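Local coordinates for ABC-type transport system, sugar-family extracellular solute-binding protein (Peptoclostridium difficile 630, PDB 6HNI), which binds tyrosine as the extracellular substrate-binding lipoprotein of an ABC transporter, probably delivering it for uptake, and also has adhesive properties, at residues V23-I28 and K84-F89; A155-V160 and G207-L212; E233-V238 and K299-E304. The protein carries 1 engineered substitution. One frame throughout, in Å; residues are numbered along the deposited sequence. Where two conformers were deposited one is given.

Contact 1. Residues V23-I28 and K84-F89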
loop_
_atom_site.group_PDB
_atom_site.type_symbol
_atom_site.label_atom_id
_atom_site.label_comp_id
_atom_site.label_asym_id
_atom_site.label_seq_id
_atom_site.Cartn_x
_atom_site.Cartn_y
_atom_site.Cartn_z
ATOM N N VAL A 23 2.661 28.616 14.369
ATOM C CA VAL A 23 3.222 27.527 13.503
ATOM C C VAL A 23 2.424 26.240 13.788
ATOM O O VAL A 23 2.329 25.826 14.952
ATOM C CB VAL A 23 4.735 27.285 13.830
ATOM C CG1 VAL A 23 5.298 26.067 13.093
ATOM C CG2 VAL A 23 5.570 28.544 13.558
ATOM N N LYS A 24 1.854 25.619 12.747
ATOM C CA LYS A 24 1.119 24.377 12.910
ATOM C C LYS A 24 2.129 23.232 12.926
ATOM O O LYS A 24 3.051 23.192 12.107
ATOM C CB LYS A 24 0.085 24.212 11.763
ATOM C CG LYS A 24 -1.081 25.241 11.742
ATOM C CD LYS A 24 -1.993 25.019 12.925
ATOM C CE LYS A 24 -2.956 26.137 13.191
ATOM N NZ LYS A 24 -4.099 26.161 12.287
ATOM N N LYS A 25 1.943 22.340 13.896
ATOM C CA LYS A 25 2.849 21.189 14.078
ATOM C C LYS A 25 2.174 19.904 13.584
ATOM O O LYS A 25 1.096 19.544 14.032
ATOM C CB LYS A 25 3.265 21.069 15.550
ATOM C CG LYS A 25 3.926 22.385 16.014
ATOM C CD LYS A 25 4.353 22.499 17.461
ATOM C CE LYS A 25 4.851 23.930 17.742
ATOM N NZ LYS A 25 3.744 24.932 17.726
ATOM N N ILE A 26 2.817 19.337 12.585
ATOM C CA ILE A 26 2.303 18.151 11.905
ATOM C C ILE A 26 3.253 17.011 12.253
ATOM O O ILE A 26 4.434 17.109 12.112
ATOM C CB ILE A 26 2.253 18.348 10.376
ATOM C CG1 ILE A 26 1.383 19.570 9.994
ATOM C CG2 ILE A 26 1.844 17.037 9.699
ATOM C CD1 ILE A 26 1.423 19.825 8.509
ATOM N N GLY A 27 2.664 15.897 12.677
ATOM C CA GLY A 27 3.421 14.632 12.838
ATOM C C GLY A 27 3.124 13.698 11.684
ATOM O O GLY A 27 1.945 13.507 11.363
ATOM N N ILE A 28 4.197 13.170 11.068
ATOM C CA ILE A 28 4.016 12.156 10.019
ATOM C C ILE A 28 4.551 10.834 10.604
ATOM O O ILE A 28 5.658 10.783 11.053
ATOM C CB ILE A 28 4.794 12.483 8.754
ATOM C CG1 ILE A 28 4.396 13.869 8.163
ATOM C CG2 ILE A 28 4.598 11.357 7.730
ATOM C CD1 ILE A 28 5.029 14.214 6.843
ATOM N N LYS A 84 0.815 17.121 21.497
ATOM C CA LYS A 84 -0.293 18.005 21.078
ATOM C C LYS A 84 -0.121 18.532 19.653
ATOM O O LYS A 84 -0.344 19.735 19.377
ATOM C CB LYS A 84 -0.539 19.129 22.128
ATOM C CG LYS A 84 -0.764 18.612 23.546
ATOM C CD LYS A 84 -0.888 19.688 24.612
ATOM C CE LYS A 84 -1.273 19.063 25.939
ATOM N NZ LYS A 84 -0.598 19.708 27.078
ATOM N N LYS A 85 0.248 17.669 18.715
ATOM C CA LYS A 85 0.322 18.007 17.315
ATOM C C LYS A 85 -1.030 18.567 16.854
ATOM O O LYS A 85 -2.093 18.199 17.355
ATOM C CB LYS A 85 0.615 16.786 16.463
ATOM C CG LYS A 85 1.984 16.154 16.668
ATOM C CD LYS A 85 3.164 17.089 16.500
ATOM C CE LYS A 85 4.454 16.316 16.579
ATOM N NZ LYS A 85 5.629 17.191 16.582
ATOM N N ASP A 86 -0.974 19.465 15.884
ATOM C CA ASP A 86 -2.197 19.965 15.270
ATOM C C ASP A 86 -2.855 19.013 14.271
ATOM O O ASP A 86 -4.055 19.044 14.057
ATOM C CB ASP A 86 -1.875 21.305 14.587
ATOM C CG ASP A 86 -1.426 22.383 15.572
ATOM O OD1 ASP A 86 -2.311 22.773 16.333
ATOM O OD2 ASP A 86 -0.198 22.728 15.592
ATOM N N LEU A 87 -2.027 18.127 13.705
ATOM C CA LEU A 87 -2.467 17.182 12.679
ATOM C C LEU A 87 -1.460 16.038 12.682
ATOM O O LEU A 87 -0.269 16.243 12.773
ATOM C CB LEU A 87 -2.457 17.860 11.300
ATOM C CG LEU A 87 -2.654 16.958 10.070
ATOM C CD1 LEU A 87 -4.046 16.436 10.067
ATOM C CD2 LEU A 87 -2.403 17.759 8.788
ATOM N N ILE A 88 -2.013 14.827 12.518
ATOM C CA ILE A 88 -1.188 13.609 12.291
ATOM C C ILE A 88 -1.476 13.031 10.914
ATOM O O ILE A 88 -2.634 12.902 10.557
ATOM C CB ILE A 88 -1.507 12.580 13.367
ATOM C CG1 ILE A 88 -1.044 13.067 14.729
ATOM C CG2 ILE A 88 -0.792 11.230 13.042
ATOM C CD1 ILE A 88 -1.597 12.276 15.898
ATOM N N PHE A 89 -0.430 12.845 10.144
ATOM C CA PHE A 89 -0.538 12.186 8.842
ATOM C C PHE A 89 0.057 10.762 9.031
ATOM O O PHE A 89 1.220 10.613 9.356
ATOM C CB PHE A 89 0.277 12.974 7.818
ATOM C CG PHE A 89 0.393 12.355 6.441
ATOM C CD1 PHE A 89 -0.687 11.727 5.816
ATOM C CD2 PHE A 89 1.578 12.450 5.762
ATOM C CE1 PHE A 89 -0.505 11.138 4.540
ATOM C CE2 PHE A 89 1.745 11.899 4.500
ATOM C CZ PHE A 89 0.669 11.272 3.904
HETATM O O HOH W 1 0.118 25.345 16.699
#

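Contact 2. Residues A155-V160 and G207-L212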
loop_
_atom_site.group_PDB
_atom_site.type_symbol
_atom_site.label_atom_id
_atom_site.label_comp_id
_atom_site.label_asym_id
_atom_site.label_seq_id
_atom_site.Cartn_x
_atom_site.Cartn_y
_atom_site.Cartn_z
ATOM N N ALA A 155 -2.700 -20.037 -16.737
ATOM C CA ALA A 155 -2.548 -20.229 -15.302
ATOM C C ALA A 155 -3.896 -20.558 -14.735
ATOM O O ALA A 155 -4.905 -19.993 -15.167
ATOM C CB ALA A 155 -1.977 -18.980 -14.621
ATOM N N LYS A 156 -3.911 -21.505 -13.796
ATOM C CA LYS A 156 -5.140 -21.871 -13.085
ATOM C C LYS A 156 -5.025 -21.774 -11.579
ATOM O O LYS A 156 -6.045 -21.756 -10.908
ATOM C CB LYS A 156 -5.623 -23.280 -13.476
ATOM C CG LYS A 156 -6.039 -23.413 -14.952
ATOM C CD LYS A 156 -7.391 -22.764 -15.279
ATOM C CE LYS A 156 -8.595 -23.735 -15.182
ATOM N NZ LYS A 156 -9.976 -23.096 -15.078
ATOM N N THR A 157 -3.791 -21.754 -11.057
ATOM C CA THR A 157 -3.548 -21.753 -9.615
ATOM C C THR A 157 -2.725 -20.531 -9.233
ATOM O O THR A 157 -1.629 -20.351 -9.725
ATOM C CB THR A 157 -2.837 -23.058 -9.111
ATOM O OG1 THR A 157 -3.608 -24.217 -9.474
ATOM C CG2 THR A 157 -2.710 -23.022 -7.604
ATOM N N ILE A 158 -3.296 -19.737 -8.341
ATOM C CA ILE A 158 -2.719 -18.451 -7.902
ATOM C C ILE A 158 -2.256 -18.632 -6.447
ATOM O O ILE A 158 -3.062 -18.980 -5.593
ATOM C CB ILE A 158 -3.772 -17.312 -7.950
ATOM C CG1 ILE A 158 -4.328 -17.180 -9.376
ATOM C CG2 ILE A 158 -3.162 -15.999 -7.471
ATOM C CD1 ILE A 158 -5.573 -16.343 -9.461
ATOM N N GLY A 159 -0.986 -18.346 -6.173
ATOM C CA GLY A 159 -0.517 -18.278 -4.806
ATOM C C GLY A 159 -0.641 -16.861 -4.228
ATOM O O GLY A 159 -0.536 -15.879 -4.979
ATOM N N VAL A 160 -0.777 -16.814 -2.930
ATOM C CA VAL A 160 -0.738 -15.507 -2.208
ATOM C C VAL A 160 -0.071 -15.728 -0.858
ATOM O O VAL A 160 -0.534 -16.530 -0.034
ATOM C CB VAL A 160 -2.146 -14.909 -2.092
ATOM C CG1 VAL A 160 -3.125 -15.715 -1.295
ATOM C CG2 VAL A 160 -2.027 -13.524 -1.477
ATOM N N GLY A 207 6.214 -25.288 -7.116
ATOM C CA GLY A 207 5.690 -26.558 -7.483
ATOM C C GLY A 207 4.223 -26.573 -7.274
ATOM O O GLY A 207 3.596 -27.487 -7.777
ATOM N N LYS A 208 3.647 -25.594 -6.540
ATOM C CA LYS A 208 2.237 -25.650 -6.227
ATOM C C LYS A 208 1.380 -24.603 -6.931
ATOM O O LYS A 208 0.164 -24.698 -6.876
ATOM C CB LYS A 208 2.012 -25.515 -4.741
ATOM C CG LYS A 208 2.597 -26.638 -3.903
ATOM C CD LYS A 208 2.313 -26.390 -2.442
ATOM C CE LYS A 208 0.828 -26.498 -2.090
ATOM N NZ LYS A 208 0.541 -25.871 -0.773
ATOM N N ILE A 209 2.008 -23.593 -7.538
ATOM C CA ILE A 209 1.292 -22.447 -8.141
ATOM C C ILE A 209 1.820 -22.140 -9.533
ATOM O O ILE A 209 2.978 -22.493 -9.878
ATOM C CB ILE A 209 1.388 -21.163 -7.250
ATOM C CG1 ILE A 209 2.825 -20.583 -7.223
ATOM C CG2 ILE A 209 0.833 -21.491 -5.886
ATOM C CD1 ILE A 209 2.983 -19.281 -6.413
ATOM N N ASP A 210 0.981 -21.428 -10.315
ATOM C CA ASP A 210 1.359 -21.005 -11.636
ATOM C C ASP A 210 1.809 -19.520 -11.627
ATOM O O ASP A 210 2.584 -19.097 -12.500
ATOM C CB ASP A 210 0.174 -21.175 -12.584
ATOM C CG ASP A 210 -0.331 -22.635 -12.691
ATOM O OD1 ASP A 210 0.530 -23.550 -12.739
ATOM O OD2 ASP A 210 -1.578 -22.857 -12.758
ATOM N N VAL A 211 1.251 -18.745 -10.685
ATOM C CA VAL A 211 1.506 -17.295 -10.577
ATOM C C VAL A 211 1.335 -16.920 -9.107
ATOM O O VAL A 211 0.554 -17.540 -8.389
ATOM C CB VAL A 211 0.519 -16.534 -11.496
ATOM C CG1 VAL A 211 -0.909 -16.617 -10.956
ATOM C CG2 VAL A 211 0.913 -15.050 -11.657
ATOM N N LEU A 212 2.106 -15.916 -8.678
ATOM C CA LEU A 212 1.993 -15.326 -7.331
ATOM C C LEU A 212 1.323 -13.961 -7.453
ATOM O O LEU A 212 1.720 -13.191 -8.345
ATOM C CB LEU A 212 3.316 -15.130 -6.714
ATOM C CG LEU A 212 3.297 -14.764 -5.244
ATOM C CD1 LEU A 212 2.885 -15.876 -4.315
ATOM C CD2 LEU A 212 4.652 -14.228 -4.828
HETATM O O HOH W 2 -2.529 -25.142 -11.876
#

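Contact 3. Residues E233-V238 and K299-E304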
loop_
_atom_site.group_PDB
_atom_site.type_symbol
_atom_site.label_atom_id
_atom_site.label_comp_id
_atom_site.label_asym_id
_atom_site.label_seq_id
_atom_site.Cartn_x
_atom_site.Cartn_y
_atom_site.Cartn_z
ATOM N N GLU A 233 13.798 -17.450 -10.205
ATOM C CA GLU A 233 14.635 -18.666 -10.375
ATOM C C GLU A 233 13.815 -19.919 -10.717
ATOM O O GLU A 233 14.254 -20.757 -11.485
ATOM C CB GLU A 233 15.496 -18.920 -9.123
ATOM C CG GLU A 233 16.749 -18.067 -9.119
ATOM C CD GLU A 233 17.792 -18.413 -8.071
ATOM O OE1 GLU A 233 17.610 -19.382 -7.305
ATOM O OE2 GLU A 233 18.816 -17.686 -8.024
ATOM N N ASN A 234 12.595 -19.938 -10.162
ATOM C CA ASN A 234 11.577 -20.969 -10.352
ATOM C C ASN A 234 10.580 -20.703 -11.486
ATOM O O ASN A 234 9.622 -21.446 -11.674
ATOM C CB ASN A 234 10.940 -21.297 -8.996
ATOM C CG ASN A 234 11.922 -22.041 -8.087
ATOM O OD1 ASN A 234 12.217 -23.197 -8.347
ATOM N ND2 ASN A 234 12.496 -21.371 -7.094
ATOM N N LYS A 235 10.818 -19.611 -12.251
ATOM C CA LYS A 235 10.020 -19.254 -13.436
ATOM C C LYS A 235 8.541 -18.993 -13.101
ATOM O O LYS A 235 7.667 -19.237 -13.912
ATOM C CB LYS A 235 10.163 -20.309 -14.566
ATOM C CG LYS A 235 11.589 -20.619 -14.946
ATOM C CD LYS A 235 12.357 -19.459 -15.530
ATOM C CE LYS A 235 13.819 -19.868 -15.655
ATOM N NZ LYS A 235 14.425 -19.310 -16.885
ATOM N N ILE A 236 8.290 -18.462 -11.898
ATOM C CA ILE A 236 6.938 -18.095 -11.440
ATOM C C ILE A 236 6.745 -16.596 -11.673
ATOM O O ILE A 236 7.467 -15.804 -11.057
ATOM C CB ILE A 236 6.720 -18.410 -9.931
ATOM C CG1 ILE A 236 6.958 -19.913 -9.614
ATOM C CG2 ILE A 236 5.300 -18.046 -9.471
ATOM C CD1 ILE A 236 6.949 -20.220 -8.124
ATOM N N PRO A 237 5.777 -16.218 -12.552
ATOM C CA PRO A 237 5.436 -14.764 -12.681
ATOM C C PRO A 237 4.797 -14.269 -11.401
ATOM O O PRO A 237 3.950 -14.934 -10.788
ATOM C CB PRO A 237 4.456 -14.727 -13.849
ATOM C CG PRO A 237 4.416 -16.106 -14.439
ATOM C CD PRO A 237 4.977 -17.070 -13.460
ATOM N N VAL A 238 5.217 -13.079 -11.001
ATOM C CA VAL A 238 4.641 -12.399 -9.845
ATOM C C VAL A 238 3.901 -11.087 -10.281
ATOM O O VAL A 238 4.527 -10.215 -10.869
ATOM C CB VAL A 238 5.749 -12.033 -8.847
ATOM C CG1 VAL A 238 5.159 -11.379 -7.642
ATOM C CG2 VAL A 238 6.535 -13.286 -8.428
ATOM N N LYS A 299 12.523 -10.374 -19.162
ATOM C CA LYS A 299 13.578 -11.023 -19.910
ATOM C C LYS A 299 14.076 -12.273 -19.177
ATOM O O LYS A 299 14.298 -13.313 -19.810
ATOM C CB LYS A 299 14.739 -10.054 -20.175
ATOM C CG LYS A 299 15.878 -10.692 -20.966
ATOM C CD LYS A 299 16.989 -9.697 -21.220
ATOM C CE LYS A 299 18.255 -10.421 -21.634
ATOM N NZ LYS A 299 19.358 -9.451 -21.854
ATOM N N ALA A 300 14.250 -12.199 -17.865
ATOM C CA ALA A 300 14.675 -13.375 -17.081
ATOM C C ALA A 300 13.693 -14.544 -17.198
ATOM O O ALA A 300 14.109 -15.712 -17.143
ATOM C CB ALA A 300 14.884 -13.012 -15.622
ATOM N N LEU A 301 12.400 -14.254 -17.367
ATOM C CA LEU A 301 11.370 -15.302 -17.558
ATOM C C LEU A 301 11.267 -15.809 -19.010
ATOM O O LEU A 301 10.445 -16.675 -19.306
ATOM C CB LEU A 301 10.003 -14.792 -17.072
ATOM C CG LEU A 301 9.913 -14.502 -15.560
ATOM C CD1 LEU A 301 8.591 -13.883 -15.255
ATOM C CD2 LEU A 301 9.996 -15.768 -14.705
ATOM N N GLY A 302 12.062 -15.223 -19.899
ATOM C CA GLY A 302 12.090 -15.552 -21.307
ATOM C C GLY A 302 10.885 -15.037 -22.059
ATOM O O GLY A 302 10.527 -15.606 -23.083
ATOM N N MET A 303 10.254 -13.974 -21.566
ATOM C CA MET A 303 9.069 -13.432 -22.213
ATOM C C MET A 303 9.382 -12.278 -23.162
ATOM O O MET A 303 10.368 -11.543 -22.988
ATOM C CB MET A 303 8.084 -12.982 -21.143
ATOM C CG MET A 303 7.553 -14.131 -20.284
ATOM S SD MET A 303 6.498 -13.418 -18.990
ATOM C CE MET A 303 6.009 -14.906 -18.137
ATOM N N GLU A 304 8.517 -12.115 -24.159
ATOM C CA GLU A 304 8.583 -10.993 -25.094
ATOM C C GLU A 304 7.760 -9.818 -24.569
ATOM O O GLU A 304 6.787 -10.007 -23.820
ATOM C CB GLU A 304 8.042 -11.404 -26.470
ATOM C CG GLU A 304 8.875 -12.448 -27.196
ATOM C CD GLU A 304 10.275 -11.960 -27.558
ATOM O OE1 GLU A 304 11.216 -12.783 -27.518
ATOM O OE2 GLU A 304 10.442 -10.759 -27.881
#

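Contact 1. Residues V23-I28 and K84-F89
Two neighbouring parallel strands, 24-28 and 87-89, pair here by backbone hydrogen bonds in the five-stranded parallel sheet of the N-terminal lobe. Gly-27 works in both directions: its N gives a bond to Leu-87 O at 3.0 Å, and its O takes one from Phe-89 N at 2.8 Å. Lys-25 O accepts from Asp-86 N at 2.8 Å, with a longer, weak bond from Leu-87 N beside it. This is the strand order 2-1-3 of a Rossmann-like alpha/beta lobe, with strand 24-30 between 59-65 and 87-91. At the entrance the Asp-86 side chain stands in for a strand carbonyl. Its CG lies anti to its own carbonyl carbon (chi1 -63°), which brings the anti lone pair of OD2 to Lys-25 N at 2.8 Å, almost straight at 177°. A water also donates to OD2 and to Val-23 O. Ile-28 and Phe-89 run side by side on the face under helix 258-273, Ile-28 CG2 3.8 Å from Phe-89 CD2, while Ile-28 CG1 meets the ring edge in its plane. On the other face the aliphatic chain of Lys-85 passes Gly-27, its CD 4.0 Å from Gly-27 N, and its NZ makes a salt bridge with Asp-62.

Contact 2. Residues A155-V160 and G207-L212
Strands 157-160 and 211-212 start side by side and parallel, and the carboxylate of Asp-210 takes up the amides at their mouth. One oxygen does the work. Asp-210 OD2 receives Lys-156 N on its anti lone pair at 2.9 Å, nearly straight, while Thr-157 N comes from above the carboxylate plane at 3.0 Å. A water donates a third bond to OD2 and also hydrogen-bonds Thr-157 OG1, so the hydroxyl is tied to the acid through solvent. Three donors gripping a single oxygen should help keep Asp-210 ionised. Thr-157 O returns the favour: it accepts from Asp-210 N at 2.9 Å, in the carbonyl plane, and more weakly from Val-211 N. Two residues further on, Gly-159 N reaches Val-211 O at 2.8 Å, and outside the pair Lys-156 NZ finds Gly-184 O. Carbon fills in around these bonds. Ala-155 CB rests on Asp-210 CB, and Ile-158 CG1 lies 3.8 Å from Val-211 CG1, the two side chains running the same way. On the other face Ile-209 holds CG1 in the crowded position between N and carbonyl carbon (chi1 69°), and its CG2 sits 3.6 Å from Gly-159 CA, with CD1 also close over the glycine. The parallel pairing, with helices 167-183 and 198-205 on the connection, belongs to the Rossmann-like second lobe of a periplasmic-binding-protein fold.

Contact 3. Residues E233-V238 and K299-E304
Leu-301, Lys-235 and Pro-237 carry this small, partly buried contact, in which two helix exits of a Rossmann-like alpha/beta lobe meet. Both exits are Schellman motifs: Lys-235 follows helix 224-233 and Gly-302 follows helix 295-300, each with positive phi. Gly-302 N still reaches back to Lys-299 O. Leu-301, just before that turn, gives up the most surface. Its CG lies anti to its carbonyl carbon (chi1 -65°) and its chi2 is extended, so the forked end is carried across to the other segment with one methyl for each partner. CD2 settles against the backbone of Lys-235, 3.7 Å from Lys-235 CA, and touches Lys-235 C a little farther on. CD1 turns to the proline, 4.2 Å from Pro-237 CA and 4.4 Å from Pro-237 CB. The leucine thus bridges the bend between the helix end and the run into strand 238-240, where the chain passes from Lys-235 to Pro-237. Lys-235 adds its own side chain: bent at chi2 (-64°) and again at chi4, it brings its end closer to the 299-304 segment than its root would suggest, with Lys-235 NZ 3.6 Å from Ala-300 O, a proximity rather than a bond. Pro-237 lies deeper and is buried; it leads into 238-240, the edge strand of the four-stranded sheet, which pairs with 211-214. Ala-300 widens the seam by packing on Thr-232 of helix 224-233. Around the turn, Met-303 reaches back to the same proline with chi2 and chi3 both extended, so that its terminal methyl does the touching: Met-303 CE stops 4.2 Å from Pro-237 CG.

The three contacts follow one another along the chain, each closing before the next opens. Contact 1 belongs to the five-stranded sheet, contact 2 to the four-stranded one, and their centres lie about 44 Å apart on opposite sides of the chain's centre. Contact 3 is about 46 Å from contact 1 but only about 14 Å from contact 2, again between centres, and the latter two touch: Leu-212 N lies 3.0 Å from Pro-237 O, a probable hydrogen bond where strand 238-240 begins to pair with its neighbour 211-214. Contact 1 thus lies in one lobe and contacts 2 and 3 in the other, with tyrosine bound between the lobes in this closed form.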